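Local coordinates for lambda integrase (Enterobacteria phage lambda, PDB 1AE9), which integrates the phage genome into the host chromosome by site-specific recombination and, together with excisionase, excises the prophage again, at residues A[10-15]-A[114-119]; A[29-34]-A[75-80]; A[37-42]-A[55-60]; A[61-66]-A[170-175]. All blocks are in the same frame, centred on the assembly; numbering follows the deposited sequence.

Contact 1. Residues A[10-15]-A[114-119]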
loop_
_atom_site.group_PDB
_atom_site.type_symbol
_atom_site.label_atom_id
_atom_site.label_comp_id
_atom_site.label_asym_id
_atom_site.label_seq_id
_atom_site.Cartn_x
_atom_site.Cartn_y
_atom_site.Cartn_z
ATOM N N LEU A 10 14.609 -19.828 10.959
ATOM C CA LEU A 10 15.646 -20.438 10.132
ATOM C C LEU A 10 15.083 -21.213 8.936
ATOM O O LEU A 10 15.703 -21.242 7.865
ATOM C CB LEU A 10 16.571 -21.320 10.989
ATOM C CG LEU A 10 17.481 -20.540 11.957
ATOM C CD1 LEU A 10 18.258 -21.482 12.865
ATOM C CD2 LEU A 10 18.441 -19.659 11.180
ATOM N N LYS A 11 13.914 -21.833 9.101
ATOM C CA LYS A 11 13.290 -22.574 7.993
ATOM C C LYS A 11 12.879 -21.579 6.901
ATOM O O LYS A 11 13.104 -21.813 5.708
ATOM C CB LYS A 11 12.063 -23.360 8.472
ATOM C CG LYS A 11 12.329 -24.330 9.612
ATOM C CD LYS A 11 13.401 -25.352 9.258
ATOM C CE LYS A 11 13.550 -26.393 10.364
ATOM N NZ LYS A 11 14.671 -27.323 10.099
ATOM N N ILE A 12 12.284 -20.464 7.317
ATOM C CA ILE A 12 11.858 -19.420 6.389
ATOM C C ILE A 12 13.089 -18.786 5.737
ATOM O O ILE A 12 13.091 -18.503 4.532
ATOM C CB ILE A 12 11.028 -18.336 7.117
ATOM C CG1 ILE A 12 9.737 -18.957 7.668
ATOM C CG2 ILE A 12 10.740 -17.165 6.173
ATOM C CD1 ILE A 12 8.877 -18.021 8.521
ATOM N N TYR A 13 14.135 -18.574 6.538
ATOM C CA TYR A 13 15.394 -18.004 6.061
ATOM C C TYR A 13 15.943 -18.885 4.939
ATOM O O TYR A 13 16.385 -18.380 3.908
ATOM C CB TYR A 13 16.401 -17.916 7.218
ATOM C CG TYR A 13 17.664 -17.137 6.912
ATOM C CD1 TYR A 13 18.744 -17.743 6.277
ATOM C CD2 TYR A 13 17.776 -15.793 7.261
ATOM C CE1 TYR A 13 19.903 -17.031 5.996
ATOM C CE2 TYR A 13 18.930 -15.072 6.983
ATOM C CZ TYR A 13 19.987 -15.695 6.350
ATOM O OH TYR A 13 21.129 -14.981 6.054
ATOM N N GLN A 14 15.911 -20.204 5.150
ATOM C CA GLN A 14 16.384 -21.172 4.156
ATOM C C GLN A 14 15.535 -21.032 2.897
ATOM O O GLN A 14 16.056 -20.969 1.779
ATOM C CB GLN A 14 16.251 -22.606 4.704
ATOM C CG GLN A 14 16.735 -23.728 3.772
ATOM C CD GLN A 14 15.796 -24.008 2.593
ATOM O OE1 GLN A 14 14.603 -24.234 2.780
ATOM N NE2 GLN A 14 16.337 -23.992 1.378
ATOM N N ALA A 15 14.218 -21.005 3.097
ATOM C CA ALA A 15 13.254 -20.899 2.005
ATOM C C ALA A 15 13.423 -19.616 1.196
ATOM O O ALA A 15 13.032 -19.564 0.033
ATOM C CB ALA A 15 11.838 -21.005 2.551
ATOM N N MET A 114 6.026 -13.338 3.385
ATOM C CA MET A 114 4.894 -14.252 3.331
ATOM C C MET A 114 5.135 -15.366 2.303
ATOM O O MET A 114 4.812 -16.539 2.555
ATOM C CB MET A 114 3.606 -13.468 3.036
ATOM C CG MET A 114 2.377 -14.309 2.724
ATOM S SD MET A 114 2.332 -14.853 1.000
ATOM C CE MET A 114 2.049 -13.248 0.141
ATOM N N ARG A 115 5.731 -15.013 1.161
ATOM C CA ARG A 115 6.016 -16.000 0.124
ATOM C C ARG A 115 7.085 -16.996 0.568
ATOM O O ARG A 115 6.961 -18.196 0.307
ATOM C CB ARG A 115 6.422 -15.316 -1.174
ATOM C CG ARG A 115 5.303 -14.514 -1.778
ATOM C CD ARG A 115 5.781 -13.655 -2.927
ATOM N NE ARG A 115 4.708 -12.791 -3.410
ATOM C CZ ARG A 115 4.868 -11.826 -4.305
ATOM N NH1 ARG A 115 6.070 -11.596 -4.825
ATOM N NH2 ARG A 115 3.829 -11.085 -4.671
ATOM N N ALA A 116 8.134 -16.510 1.229
ATOM C CA ALA A 116 9.194 -17.388 1.727
ATOM C C ALA A 116 8.593 -18.313 2.799
ATOM O O ALA A 116 8.926 -19.493 2.877
ATOM C CB ALA A 116 10.341 -16.565 2.319
ATOM N N ARG A 117 7.693 -17.770 3.612
ATOM C CA ARG A 117 7.036 -18.545 4.659
ATOM C C ARG A 117 6.298 -19.728 4.044
ATOM O O ARG A 117 6.407 -20.857 4.533
ATOM C CB ARG A 117 6.056 -17.664 5.429
ATOM C CG ARG A 117 5.458 -18.313 6.656
ATOM C CD ARG A 117 4.321 -17.466 7.185
ATOM N NE ARG A 117 3.171 -17.478 6.278
ATOM C CZ ARG A 117 2.353 -16.448 6.075
ATOM N NH1 ARG A 117 2.559 -15.299 6.703
ATOM N NH2 ARG A 117 1.277 -16.595 5.307
ATOM N N LYS A 118 5.535 -19.474 2.983
ATOM C CA LYS A 118 4.807 -20.546 2.308
ATOM C C LYS A 118 5.781 -21.568 1.732
ATOM O O LYS A 118 5.576 -22.772 1.864
ATOM C CB LYS A 118 3.934 -19.991 1.180
ATOM C CG LYS A 118 2.726 -19.224 1.647
ATOM C CD LYS A 118 1.933 -18.711 0.463
ATOM C CE LYS A 118 0.750 -17.908 0.930
ATOM N NZ LYS A 118 -0.034 -17.431 -0.231
ATOM N N ALA A 119 6.857 -21.083 1.119
ATOM C CA ALA A 119 7.866 -21.951 0.521
ATOM C C ALA A 119 8.504 -22.919 1.513
ATOM O O ALA A 119 8.896 -24.017 1.124
ATOM C CB ALA A 119 8.947 -21.117 -0.171
#
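The guanidinium of R117 is gripped by two hydrogen bonds, one at each terminal nitrogen: NH1 gives to the carbonyl O of P129, and NH2 to the carbonyl O of S58 in a neighbouring subunit. Both bonds draw the polar end away from helix 10-15, so that only the aliphatic stem of R117 takes part in a close helix-helix crossing in the tyrosine recombinase catalytic domain. The axes of segments 10-15 and 114-119 pass 7.8 Å apart at 102°, nearly perpendicular, and small side chains at the crossing allow this short distance. I12 is the one large apolar group involved. Its CG1 stands anti to the carbonyl carbon (chi1 -63°), and the extended branch carries I12 CD1 to within 3.9 Å of R117 CG, the two chains running side by side and pointing the same way. The other branch, I12 CG2, reaches the methyl A116 CB, also at 3.9 Å. R117 sends its CG anti to the backbone N, and the chain then bends at chi3 toward its polar partners. Around this patch M27 of helix 21-33 and F113 also pack on I12, while L23 packs on A116. One turn further along helix 10-15, A15 points toward the partner helix: its methyl CB meets A119 CB at 4.0 Å and presses on the backbone oxygen A116 O at 3.3 Å.

Contact 2. Residues A[29-34]-A[75-80]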
loop_
_atom_site.group_PDB
_atom_site.type_symbol
_atom_site.label_atom_id
_atom_site.label_comp_id
_atom_site.label_asym_id
_atom_site.label_seq_id
_atom_site.Cartn_x
_atom_site.Cartn_y
_atom_site.Cartn_z
ATOM N N LEU A 29 17.886 -7.798 10.152
ATOM C CA LEU A 29 17.800 -6.466 10.733
ATOM C C LEU A 29 16.575 -6.329 11.648
ATOM O O LEU A 29 16.633 -5.675 12.685
ATOM C CB LEU A 29 17.792 -5.412 9.621
ATOM C CG LEU A 29 18.449 -4.065 9.931
ATOM C CD1 LEU A 29 19.942 -4.259 10.215
ATOM C CD2 LEU A 29 18.259 -3.115 8.750
ATOM N N ALA A 30 15.476 -6.981 11.289
ATOM C CA ALA A 30 14.262 -6.932 12.091
ATOM C C ALA A 30 14.466 -7.595 13.455
ATOM O O ALA A 30 13.990 -7.084 14.475
ATOM C CB ALA A 30 13.122 -7.615 11.354
ATOM N N VAL A 31 15.158 -8.732 13.469
ATOM C CA VAL A 31 15.403 -9.461 14.713
ATOM C C VAL A 31 16.475 -8.815 15.593
ATOM O O VAL A 31 16.298 -8.710 16.798
ATOM C CB VAL A 31 15.751 -10.967 14.452
ATOM C CG1 VAL A 31 16.079 -11.688 15.770
ATOM C CG2 VAL A 31 14.570 -11.669 13.768
ATOM N N VAL A 32 17.563 -8.342 14.999
ATOM C CA VAL A 32 18.620 -7.736 15.796
ATOM C C VAL A 32 18.329 -6.305 16.290
ATOM O O VAL A 32 18.899 -5.871 17.294
ATOM C CB VAL A 32 20.005 -7.843 15.083
ATOM C CG1 VAL A 32 20.156 -6.796 13.997
ATOM C CG2 VAL A 32 21.133 -7.749 16.095
ATOM N N THR A 33 17.459 -5.563 15.601
ATOM C CA THR A 33 17.131 -4.203 16.046
ATOM C C THR A 33 15.771 -4.141 16.741
ATOM O O THR A 33 15.484 -3.184 17.461
ATOM C CB THR A 33 17.115 -3.154 14.889
ATOM O OG1 THR A 33 15.983 -3.382 14.039
ATOM C CG2 THR A 33 18.398 -3.205 14.067
ATOM N N GLY A 34 14.926 -5.143 16.496
ATOM C CA GLY A 34 13.599 -5.175 17.091
ATOM C C GLY A 34 12.646 -4.073 16.628
ATOM O O GLY A 34 11.577 -3.885 17.226
ATOM N N LEU A 75 20.552 -16.964 17.075
ATOM C CA LEU A 75 20.527 -17.168 15.632
ATOM C C LEU A 75 21.829 -16.796 14.940
ATOM O O LEU A 75 21.950 -16.933 13.723
ATOM C CB LEU A 75 19.365 -16.384 15.018
ATOM C CG LEU A 75 17.972 -16.865 15.423
ATOM C CD1 LEU A 75 16.927 -15.857 14.985
ATOM C CD2 LEU A 75 17.702 -18.229 14.808
ATOM N N GLY A 76 22.810 -16.352 15.720
ATOM C CA GLY A 76 24.090 -15.970 15.152
ATOM C C GLY A 76 23.991 -14.729 14.277
ATOM O O GLY A 76 24.653 -14.641 13.240
ATOM N N ILE A 77 23.164 -13.774 14.691
ATOM C CA ILE A 77 22.992 -12.537 13.935
ATOM C C ILE A 77 23.819 -11.418 14.544
ATOM O O ILE A 77 23.677 -11.101 15.725
ATOM C CB ILE A 77 21.515 -12.093 13.886
ATOM C CG1 ILE A 77 20.674 -13.136 13.150
ATOM C CG2 ILE A 77 21.400 -10.747 13.177
ATOM C CD1 ILE A 77 19.178 -12.918 13.270
ATOM N N SER A 78 24.718 -10.854 13.749
ATOM C CA SER A 78 25.541 -9.751 14.206
ATOM C C SER A 78 25.045 -8.515 13.481
ATOM O O SER A 78 25.011 -8.495 12.253
ATOM C CB SER A 78 27.003 -10.001 13.854
ATOM O OG SER A 78 27.785 -8.829 14.048
ATOM N N MET A 79 24.668 -7.486 14.233
ATOM C CA MET A 79 24.173 -6.261 13.620
ATOM C C MET A 79 25.203 -5.635 12.685
ATOM O O MET A 79 24.855 -5.233 11.577
ATOM C CB MET A 79 23.715 -5.251 14.684
ATOM C CG MET A 79 22.976 -4.027 14.111
ATOM S SD MET A 79 22.128 -3.066 15.371
ATOM C CE MET A 79 21.902 -1.512 14.535
ATOM N N LYS A 80 26.469 -5.592 13.104
ATOM C CA LYS A 80 27.526 -5.005 12.279
ATOM C C LYS A 80 27.698 -5.775 10.977
ATOM O O LYS A 80 27.787 -5.173 9.905
ATOM C CB LYS A 80 28.852 -4.960 13.049
#
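V32 is the main bump on the helix side. Its CB sits 3.7 Å from the CG2 methyl of I77, and its two methyls straddle the start of the M79 side chain. V32 CG1 takes the crowded position between backbone N and carbonyl carbon (chi1 79°), while CG2 lies anti to the N, so both touch CB of M79, V32 CG2 at 3.9 Å. I77 divides its two branches between neighbours: CG2 turns to V32, while the CG1 branch, anti to the carbonyl carbon, carries I77 CD1 across V31 at about a right angle, 4.1 Å from V31 CB. L75 adds a looser touch at the end of the row, its CD1 lying 4.3 Å from V31 CG1.

This packing closes one side of the C-terminal part of helix 21-33 with the small hairpin 71-72/77-78 and the start of helix 79-90. G76 and I77 together face I72 in a G1 beta bulge, from which the I77 side chain points to the helix, and S78 is the N-cap of helix 79-90. Beyond it, M79 runs fully extended across the end of helix 21-33 until its methyl CE rests 3.9 Å from T33 CG2. T33 can offer that methyl because its hydroxyl is turned back on its own helix: OG1 donates to L29 O at 2.7 Å from above the carbonyl plane. T33 N also donates to this oxygen. Beyond the helix end at T33, G34 O accepts a hydrogen bond from NH1 of R135, a predicted active-site arginine.

Contact 3. Residues A[37-42]-A[55-60]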
loop_
_atom_site.group_PDB
_atom_site.type_symbol
_atom_site.label_atom_id
_atom_site.label_comp_id
_atom_site.label_asym_id
_atom_site.label_seq_id
_atom_site.Cartn_x
_atom_site.Cartn_y
_atom_site.Cartn_z
ATOM N N VAL A 37 8.563 -2.892 10.979
ATOM C CA VAL A 37 8.925 -2.909 9.564
ATOM C C VAL A 37 8.900 -1.520 8.909
ATOM O O VAL A 37 9.788 -1.195 8.101
ATOM C CB VAL A 37 8.091 -3.959 8.757
ATOM C CG1 VAL A 37 6.609 -3.597 8.740
ATOM C CG2 VAL A 37 8.654 -4.112 7.336
ATOM N N GLY A 38 7.941 -0.680 9.313
ATOM C CA GLY A 38 7.854 0.668 8.772
ATOM C C GLY A 38 9.141 1.419 9.049
ATOM O O GLY A 38 9.676 2.113 8.179
ATOM N N ASP A 39 9.681 1.253 10.249
ATOM C CA ASP A 39 10.922 1.926 10.602
ATOM C C ASP A 39 12.148 1.300 9.944
ATOM O O ASP A 39 13.093 2.012 9.606
ATOM C CB ASP A 39 11.083 2.018 12.120
ATOM C CG ASP A 39 9.989 2.847 12.764
ATOM O OD1 ASP A 39 9.630 3.899 12.197
ATOM O OD2 ASP A 39 9.466 2.436 13.818
ATOM N N LEU A 40 12.135 -0.014 9.733
ATOM C CA LEU A 40 13.262 -0.669 9.070
ATOM C C LEU A 40 13.401 -0.083 7.665
ATOM O O LEU A 40 14.507 0.216 7.205
ATOM C CB LEU A 40 13.036 -2.179 8.946
ATOM C CG LEU A 40 13.068 -3.058 10.197
ATOM C CD1 LEU A 40 12.686 -4.471 9.799
ATOM C CD2 LEU A 40 14.441 -3.037 10.840
ATOM N N CYS A 41 12.265 0.074 6.988
ATOM C CA CYS A 41 12.235 0.617 5.633
ATOM C C CYS A 41 12.664 2.092 5.546
ATOM O O CYS A 41 13.080 2.556 4.485
ATOM C CB CYS A 41 10.846 0.416 5.019
ATOM S SG CYS A 41 10.431 -1.326 4.707
ATOM N N GLU A 42 12.607 2.809 6.671
ATOM C CA GLU A 42 12.990 4.223 6.723
ATOM C C GLU A 42 14.475 4.479 7.049
ATOM O O GLU A 42 15.026 5.522 6.680
ATOM C CB GLU A 42 12.102 4.967 7.731
ATOM C CG GLU A 42 10.646 5.138 7.292
ATOM C CD GLU A 42 10.517 5.942 6.005
ATOM O OE1 GLU A 42 11.071 7.065 5.948
ATOM O OE2 GLU A 42 9.869 5.452 5.049
ATOM N N VAL A 55 17.082 6.023 15.633
ATOM C CA VAL A 55 15.761 5.708 15.125
ATOM C C VAL A 55 14.648 6.479 15.815
ATOM O O VAL A 55 14.552 6.479 17.050
ATOM C CB VAL A 55 15.457 4.183 15.310
ATOM C CG1 VAL A 55 14.003 3.868 14.968
ATOM C CG2 VAL A 55 16.401 3.342 14.453
ATOM N N GLU A 56 13.846 7.192 15.030
ATOM C CA GLU A 56 12.683 7.860 15.589
ATOM C C GLU A 56 11.527 7.050 15.036
ATOM O O GLU A 56 11.278 7.046 13.828
ATOM C CB GLU A 56 12.518 9.310 15.154
ATOM C CG GLU A 56 11.208 9.855 15.730
ATOM C CD GLU A 56 10.957 11.319 15.459
ATOM O OE1 GLU A 56 11.883 12.027 15.024
ATOM O OE2 GLU A 56 9.816 11.761 15.696
ATOM N N GLN A 57 10.845 6.331 15.907
ATOM C CA GLN A 57 9.745 5.500 15.480
ATOM C C GLN A 57 8.638 6.351 14.882
ATOM O O GLN A 57 8.142 7.290 15.513
ATOM C CB GLN A 57 9.264 4.651 16.648
ATOM C CG GLN A 57 10.408 3.822 17.260
ATOM C CD GLN A 57 9.932 2.842 18.299
ATOM O OE1 GLN A 57 8.835 2.980 18.843
ATOM N NE2 GLN A 57 10.739 1.825 18.564
ATOM N N SER A 58 8.268 6.008 13.650
ATOM C CA SER A 58 7.248 6.712 12.880
ATOM C C SER A 58 5.896 6.807 13.575
ATOM O O SER A 58 5.261 7.861 13.578
ATOM C CB SER A 58 7.069 6.036 11.509
ATOM O OG SER A 58 8.268 6.063 10.747
ATOM N N LYS A 59 5.468 5.704 14.170
ATOM C CA LYS A 59 4.180 5.647 14.834
ATOM C C LYS A 59 4.117 6.329 16.208
ATOM O O LYS A 59 3.226 7.136 16.471
ATOM C CB LYS A 59 3.750 4.181 14.948
ATOM C CG LYS A 59 2.400 3.947 15.614
ATOM C CD LYS A 59 2.171 2.452 15.884
ATOM C CE LYS A 59 0.871 2.200 16.652
ATOM N NZ LYS A 59 0.877 2.806 18.024
ATOM N N THR A 60 5.093 6.034 17.057
ATOM C CA THR A 60 5.120 6.546 18.424
ATOM C C THR A 60 5.921 7.810 18.700
ATOM O O THR A 60 5.676 8.482 19.703
ATOM C CB THR A 60 5.658 5.467 19.366
ATOM O OG1 THR A 60 7.025 5.190 19.018
ATOM C CG2 THR A 60 4.836 4.196 19.232
HETATM O O HOH W 1 6.705 3.073 14.067
HETATM O O HOH W 2 11.488 5.514 11.038
#
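Two flat groups, the carboxylate of D39 and the side-chain amide of Q57, lie with their planes only 18° apart, although the side chains cross at about a right angle. OD2 of D39 rests against the base of Q57, 3.5 Å from Q57 CA. D39 OD1 takes S58 N on its syn lone pair at 2.9 Å in a nearly straight bond (171°), and S58 OG meets it almost along the C-O axis, also at 2.9 Å. A water that also donates to E56 O adds a third bond to D39 OD1. So many donors should favour an ionised carboxylate.

This grip ties the short helix 37-42 to the turn between strands 52-56 and 63-67, the hairpin that in tyrosine recombinases bears the active-site lysine, here the predicted K59. A second water bridges D39 and K59, donating to D39 OD2 at 2.8 Å and accepting from K59 N. The K59 side chain leads away, its NZ salt-bridged to D127 of a neighbouring subunit. Q57 turns its amide to the predicted active site: NE2 gives to Q35 OE1, while OE1 accepts from R36 NH1 and, on an in-plane lone pair, from T60 OG1 at 2.9 Å.

Contact 4. Residues A[61-66]-A[170-175]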
loop_
_atom_site.group_PDB
_atom_site.type_symbol
_atom_site.label_atom_id
_atom_site.label_comp_id
_atom_site.label_asym_id
_atom_site.label_seq_id
_atom_site.Cartn_x
_atom_site.Cartn_y
_atom_site.Cartn_z
ATOM N N GLY A 61 6.910 8.099 17.856
ATOM C CA GLY A 61 7.738 9.270 18.064
ATOM C C GLY A 61 8.878 8.993 19.032
ATOM O O GLY A 61 9.659 9.893 19.344
ATOM N N VAL A 62 8.986 7.750 19.503
ATOM C CA VAL A 62 10.049 7.364 20.434
ATOM C C VAL A 62 11.393 7.435 19.718
ATOM O O VAL A 62 11.547 6.893 18.627
ATOM C CB VAL A 62 9.811 5.938 20.992
ATOM C CG1 VAL A 62 11.003 5.458 21.825
ATOM C CG2 VAL A 62 8.556 5.927 21.828
ATOM N N LYS A 63 12.349 8.130 20.323
ATOM C CA LYS A 63 13.684 8.300 19.749
ATOM C C LYS A 63 14.743 7.497 20.511
ATOM O O LYS A 63 15.038 7.797 21.670
ATOM C CB LYS A 63 14.061 9.786 19.740
ATOM C CG LYS A 63 13.346 10.589 18.675
ATOM C CD LYS A 63 13.652 12.073 18.769
ATOM C CE LYS A 63 12.990 12.682 19.985
ATOM N NZ LYS A 63 11.524 12.414 19.997
ATOM N N ILE A 64 15.345 6.513 19.846
ATOM C CA ILE A 64 16.357 5.671 20.480
ATOM C C ILE A 64 17.645 5.584 19.677
ATOM O O ILE A 64 17.639 5.732 18.454
ATOM C CB ILE A 64 15.828 4.229 20.710
ATOM C CG1 ILE A 64 15.429 3.584 19.381
ATOM C CG2 ILE A 64 14.626 4.243 21.638
ATOM C CD1 ILE A 64 14.921 2.168 19.529
ATOM N N ALA A 65 18.756 5.374 20.373
ATOM C CA ALA A 65 20.058 5.237 19.729
ATOM C C ALA A 65 20.469 3.782 19.961
ATOM O O ALA A 65 20.725 3.378 21.101
ATOM C CB ALA A 65 21.069 6.197 20.359
ATOM N N ILE A 66 20.480 2.992 18.888
ATOM C CA ILE A 66 20.807 1.568 18.972
ATOM C C ILE A 66 22.283 1.283 18.705
ATOM O O ILE A 66 22.807 1.629 17.646
ATOM C CB ILE A 66 19.944 0.727 17.976
ATOM C CG1 ILE A 66 18.459 1.099 18.099
ATOM C CG2 ILE A 66 20.108 -0.763 18.268
ATOM C CD1 ILE A 66 17.557 0.408 17.079
ATOM N N ARG A 170 21.002 18.298 18.695
ATOM C CA ARG A 170 20.634 19.688 18.460
ATOM C C ARG A 170 19.137 19.926 18.679
ATOM O O ARG A 170 18.396 20.220 17.735
ATOM C CB ARG A 170 21.044 20.103 17.050
ATOM C CG ARG A 170 22.545 20.138 16.843
ATOM C CD ARG A 170 22.874 20.640 15.449
ATOM N NE ARG A 170 24.298 20.928 15.269
ATOM C CZ ARG A 170 24.812 21.523 14.191
ATOM N NH1 ARG A 170 24.023 21.897 13.187
ATOM N NH2 ARG A 170 26.123 21.740 14.107
ATOM N N GLY A 171 18.703 19.805 19.931
ATOM C CA GLY A 171 17.307 20.003 20.270
ATOM C C GLY A 171 16.607 18.754 20.776
ATOM O O GLY A 171 16.107 18.730 21.901
ATOM N N ARG A 172 16.579 17.711 19.949
ATOM C CA ARG A 172 15.914 16.452 20.294
ATOM C C ARG A 172 16.687 15.573 21.273
ATOM O O ARG A 172 17.913 15.472 21.201
ATOM C CB ARG A 172 15.620 15.651 19.027
ATOM C CG ARG A 172 14.716 16.354 18.033
ATOM C CD ARG A 172 14.585 15.529 16.768
ATOM N NE ARG A 172 15.878 15.302 16.125
ATOM C CZ ARG A 172 16.221 15.793 14.936
ATOM N NH1 ARG A 172 15.371 16.547 14.243
ATOM N NH2 ARG A 172 17.423 15.535 14.437
ATOM N N GLU A 173 15.954 14.920 22.168
ATOM C CA GLU A 173 16.555 14.039 23.155
ATOM C C GLU A 173 16.407 12.577 22.737
ATOM O O GLU A 173 15.310 12.125 22.398
ATOM C CB GLU A 173 15.919 14.259 24.528
ATOM C CG GLU A 173 16.540 13.398 25.621
ATOM C CD GLU A 173 16.131 13.822 27.021
ATOM O OE1 GLU A 173 14.978 13.540 27.420
ATOM O OE2 GLU A 173 16.972 14.428 27.725
ATOM N N TRP A 174 17.516 11.845 22.772
ATOM C CA TRP A 174 17.532 10.439 22.397
ATOM C C TRP A 174 17.825 9.507 23.570
ATOM O O TRP A 174 18.651 9.808 24.438
ATOM C CB TRP A 174 18.572 10.201 21.300
ATOM C CG TRP A 174 18.287 10.937 20.035
ATOM C CD1 TRP A 174 18.509 12.260 19.788
ATOM C CD2 TRP A 174 17.713 10.396 18.844
ATOM N NE1 TRP A 174 18.104 12.578 18.517
ATOM C CE2 TRP A 174 17.612 11.453 17.913
ATOM C CE3 TRP A 174 17.271 9.122 18.472
ATOM C CZ2 TRP A 174 17.085 11.274 16.629
ATOM C CZ3 TRP A 174 16.749 8.944 17.198
ATOM C CH2 TRP A 174 16.661 10.015 16.292
ATOM N N ASP A 175 17.143 8.370 23.584
ATOM C CA ASP A 175 17.321 7.355 24.614
ATOM C C ASP A 175 18.442 6.416 24.120
ATOM O O ASP A 175 18.296 5.746 23.096
ATOM C CB ASP A 175 15.992 6.607 24.801
ATOM C CG ASP A 175 16.025 5.593 25.932
ATOM O OD1 ASP A 175 16.542 5.917 27.022
ATOM O OD2 ASP A 175 15.504 4.472 25.737
#
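Strands 63-66 and 173-175 run parallel in register but splay by 53°, bridged at I64 and D175, D175 bonding by its backbone to both neighbours of I64: D175 N gives to K63 O at 2.9 Å, and A65 N to D175 O at 2.8 Å. The second donor lies above the carbonyl plane of D175, whose oxygen is also approached by I64 CA-H.

K63 and W174 carry most of the side-chain contact. CB of K63 lies over one face of the indole in a CH-pi contact, 3.8 Å from the centroid of the six-membered ring and 23° off its normal. At the ring edge the carbonyl O of I64 lies 3.4 Å from W174 CE3. Beyond CG the lysine bends at chi3 and chi4, bringing K63 CE to 3.4 Å from E173 O and leaving NZ a weak bond to G61 O. Y54 of the adjoining strand meets the indole edge-to-face.

Strand 173-176 thus joins the mixed sheet between 63-67 and 167-168. E173 packs on F166, which stands in this structure at the position of the nucleophilic tyrosine, so the arrangement belongs to the C-terminal, tyrosine-bearing end of the phage integrase catalytic domain.

From the N terminus, helix 6-15 opens the widest of the first three loops, which contact 1 closes at helix 106-120. Contact 2 is nested inside it, joining helix 21-33 to the 71-72/77-78 hairpin and helix 79-90. Contact 3 is nested inside contact 2, fastening helix 37-42 to the end of strand 52-56. Contact 4 opens just after contact 3 closes, yet ends near the C terminus, so it crosses contacts 1 and 2. Neighbours touch: L10 packs on L75 between contacts 1 and 2, L40 on A30 between 2 and 3, and strands 52-56 and 63-67 pair between 3 and 4. Contacts 1 and 4 lie farthest apart, their centres about 34 Å from each other.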